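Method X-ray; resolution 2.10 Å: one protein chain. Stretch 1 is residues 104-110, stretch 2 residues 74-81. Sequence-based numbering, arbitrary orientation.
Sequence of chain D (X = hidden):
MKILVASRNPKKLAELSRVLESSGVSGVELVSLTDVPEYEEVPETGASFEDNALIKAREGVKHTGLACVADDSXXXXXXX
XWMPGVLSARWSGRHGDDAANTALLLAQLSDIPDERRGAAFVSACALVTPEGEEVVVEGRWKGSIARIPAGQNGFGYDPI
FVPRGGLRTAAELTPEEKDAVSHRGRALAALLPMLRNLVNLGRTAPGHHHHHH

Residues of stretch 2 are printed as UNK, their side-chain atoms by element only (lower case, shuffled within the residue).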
# COMPACT_ATOMS: atom_id res chain seq x y z
N LEU D 104 -9.63 9.29 20.96
CA LEU D 104 -9.62 7.95 20.39
C LEU D 104 -8.24 7.62 19.81
O LEU D 104 -7.71 6.52 20.03
CB LEU D 104 -10.71 7.81 19.32
CG LEU D 104 -10.69 6.50 18.50
CD1 LEU D 104 -10.85 5.24 19.40
CD2 LEU D 104 -11.73 6.54 17.37
N LEU D 105 -7.67 8.53 19.04
CA LEU D 105 -6.37 8.27 18.43
C LEU D 105 -5.31 7.96 19.49
O LEU D 105 -4.56 6.98 19.37
CB LEU D 105 -5.95 9.46 17.57
CG LEU D 105 -4.63 9.26 16.82
CD1 LEU D 105 -4.72 8.02 15.98
CD2 LEU D 105 -4.38 10.44 15.93
N LEU D 106 -5.23 8.81 20.53
CA LEU D 106 -4.29 8.56 21.62
C LEU D 106 -4.52 7.20 22.25
O LEU D 106 -3.56 6.47 22.53
CB LEU D 106 -4.39 9.63 22.70
CG LEU D 106 -3.86 11.03 22.42
CD1 LEU D 106 -3.97 11.87 23.69
CD2 LEU D 106 -2.42 10.92 21.95
N ALA D 107 -5.78 6.87 22.55
CA ALA D 107 -6.08 5.61 23.20
C ALA D 107 -5.72 4.44 22.30
O ALA D 107 -5.21 3.41 22.78
CB ALA D 107 -7.55 5.54 23.60
N GLN D 108 -5.99 4.56 21.00
CA GLN D 108 -5.64 3.49 20.07
C GLN D 108 -4.14 3.24 20.08
O GLN D 108 -3.69 2.08 20.01
CB GLN D 108 -6.12 3.82 18.65
CG GLN D 108 -7.65 3.71 18.44
CD GLN D 108 -8.08 4.11 17.04
OE1 GLN D 108 -7.55 5.05 16.48
NE2 GLN D 108 -9.03 3.39 16.48
N LEU D 109 -3.34 4.30 20.21
CA LEU D 109 -1.89 4.22 20.13
C LEU D 109 -1.21 4.16 21.50
O LEU D 109 0.02 4.25 21.57
CB LEU D 109 -1.38 5.44 19.35
CG LEU D 109 -1.91 5.71 17.94
CD1 LEU D 109 -1.20 6.94 17.38
CD2 LEU D 109 -1.73 4.54 17.00
N SER D 110 -1.96 3.94 22.59
CA SER D 110 -1.42 4.24 23.91
C SER D 110 -0.19 3.41 24.26
O SER D 110 0.58 3.82 25.14
CB SER D 110 -2.48 4.04 24.98
OG SER D 110 -2.77 2.66 25.12
N UNK D 74 -6.20 15.74 5.97
CA UNK D 74 -6.39 14.97 7.18
C UNK D 74 -5.07 14.47 7.73
O UNK D 74 -4.01 15.04 7.44
N UNK D 75 -5.16 13.43 8.57
CA UNK D 75 -4.02 12.89 9.29
C UNK D 75 -3.75 11.46 8.87
O UNK D 75 -4.68 10.65 8.78
c UNK D 75 -4.26 12.98 10.80
c UNK D 75 -3.19 12.49 11.77
c UNK D 75 -1.96 13.40 11.71
c UNK D 75 -3.80 12.52 13.17
N UNK D 76 -2.49 11.13 8.62
CA UNK D 76 -2.06 9.79 8.24
C UNK D 76 -1.10 9.28 9.30
O UNK D 76 -0.04 9.87 9.51
c UNK D 76 -1.39 9.77 6.86
N UNK D 77 -1.45 8.17 9.95
CA UNK D 77 -0.66 7.60 11.04
C UNK D 77 -0.11 6.25 10.58
O UNK D 77 -0.89 5.35 10.22
c UNK D 77 -1.49 7.45 12.33
c UNK D 77 -2.14 8.78 12.73
c UNK D 77 -0.65 6.87 13.45
N UNK D 78 1.21 6.11 10.59
CA UNK D 78 1.85 4.87 10.15
C UNK D 78 1.25 3.65 10.84
O UNK D 78 0.88 2.65 10.19
c UNK D 78 4.04 6.07 9.66
o UNK D 78 3.34 6.94 9.10
c UNK D 78 3.36 4.93 10.40
o UNK D 78 5.28 6.12 9.64
N UNK D 79 1.13 3.70 12.17
CA UNK D 79 0.65 2.56 12.94
C UNK D 79 -0.79 2.17 12.62
O UNK D 79 -1.22 1.07 12.98
c UNK D 79 0.79 2.86 14.44
N UNK D 80 -1.56 3.06 11.99
CA UNK D 80 -2.93 2.78 11.58
C UNK D 80 -3.03 2.58 10.07
O UNK D 80 -4.09 2.82 9.47
c UNK D 80 -3.88 3.91 12.02
c UNK D 80 -5.01 5.39 13.74
c UNK D 80 -3.95 4.30 13.50
c UNK D 80 -4.17 3.12 14.46
N UNK D 81 -1.94 2.14 9.45
CA UNK D 81 -1.87 1.94 8.00
C UNK D 81 -2.33 3.19 7.25
O UNK D 81 -3.01 3.11 6.23
o UNK D 81 -0.87 0.05 6.13
c UNK D 81 -2.67 0.72 7.55
n UNK D 81 -2.94 -0.42 5.43
c UNK D 81 -2.08 0.08 6.30

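Position 74 has backbone atoms and nothing more: no side-chain atom is modelled, and nothing of the helix comes near. With phi/psi of 167/-160 in an extended strand, it is Gly-74.

Position 75 carries four carbons, forked at the second, with no polar atom. The CA-to-CB bond points toward the helix, and one of the two terminal carbons comes within 3.5 Å of Leu-105 CD2. A four-carbon chain that forks one atom beyond CB is leucine, so this is Leu-75, with chi1 t and chi2 p, and the carbon that touches Leu-105 is its CD2.

Position 76 has a single carbon, CB, which lies 9.6 Å from Leu-105 CD2, the nearest atom of stretch 1. One methyl defines Ala-76. The alternation of a strand explains its silence: its neighbours in sequence on both sides send CB toward the helix, while this one stays out of reach.

Position 77 shows three carbons, with the fork at CB itself. The two tips part company, one lying 4.2 Å from Leu-105 CD1 and the other 4.0 Å from Leu-109 CD1. Branching at CB with carbons alone gives Val-77; the tip near Leu-105 is CG2 and the one near Leu-109 is CG1. A beta-branched residue thus spans two leucines one helical turn apart in sequence.

Position 78 has two carbons, the second carrying two oxygens. That is a short carboxylate, Asp-78. It touches nothing on stretch 1, so its charge is kept out of the apolar contact.

Position 79 again has one carbon, but this CB points toward stretch 1 and sits 4.0 Å from Leu-109 CD2. It is Ala-79, and its CA lies 7.8 Å from the CA of Leu-109, closer than the 9.4 Å between the CA atoms of Leu-105 and Val-77. A small side chain suits this nearer approach.

Position 80 repeats the four-carbon fork of Leu-75, yet with a different shape: chi1 m and chi2 t. One tip is 3.5 Å from Leu-105 CD1 and 3.8 Å from Gln-108 OE1; the other is 3.8 Å from Leu-109 CD2. It is Leu-80, with CD1 as the first tip and CD2 as the second. The backbone has turned here, its N bonding to Val-77 O at 3.0 Å, and this turn helps bring the side chain back to the helix.

Position 81 has two carbons, the second bearing one oxygen and one nitrogen, which makes an amide: Asn-81. It is out of reach of stretch 1, and its ND2 is hydrogen-bonded elsewhere in the structure.

The contact works by apolar packing, without a hydrogen bond between the stretches. Leu-105 and Leu-109 supply most of the surface of stretch 1 in the contact, Leu-105 from within the helix and Leu-109 as the first residue to leave helical phi/psi, meeting the strand and then the turn that follows it. Gln-108 borders Leu-80, and both its OE1 and NE2 are hydrogen-bonded elsewhere in the structure, so the amide is not left unsatisfied beside the methyl. The rule to read is economical: 253 Å² buried, close methyl contacts, and polar side chains of stretch 2 kept clear.

Stretch 2 74-81: GLAVDALN
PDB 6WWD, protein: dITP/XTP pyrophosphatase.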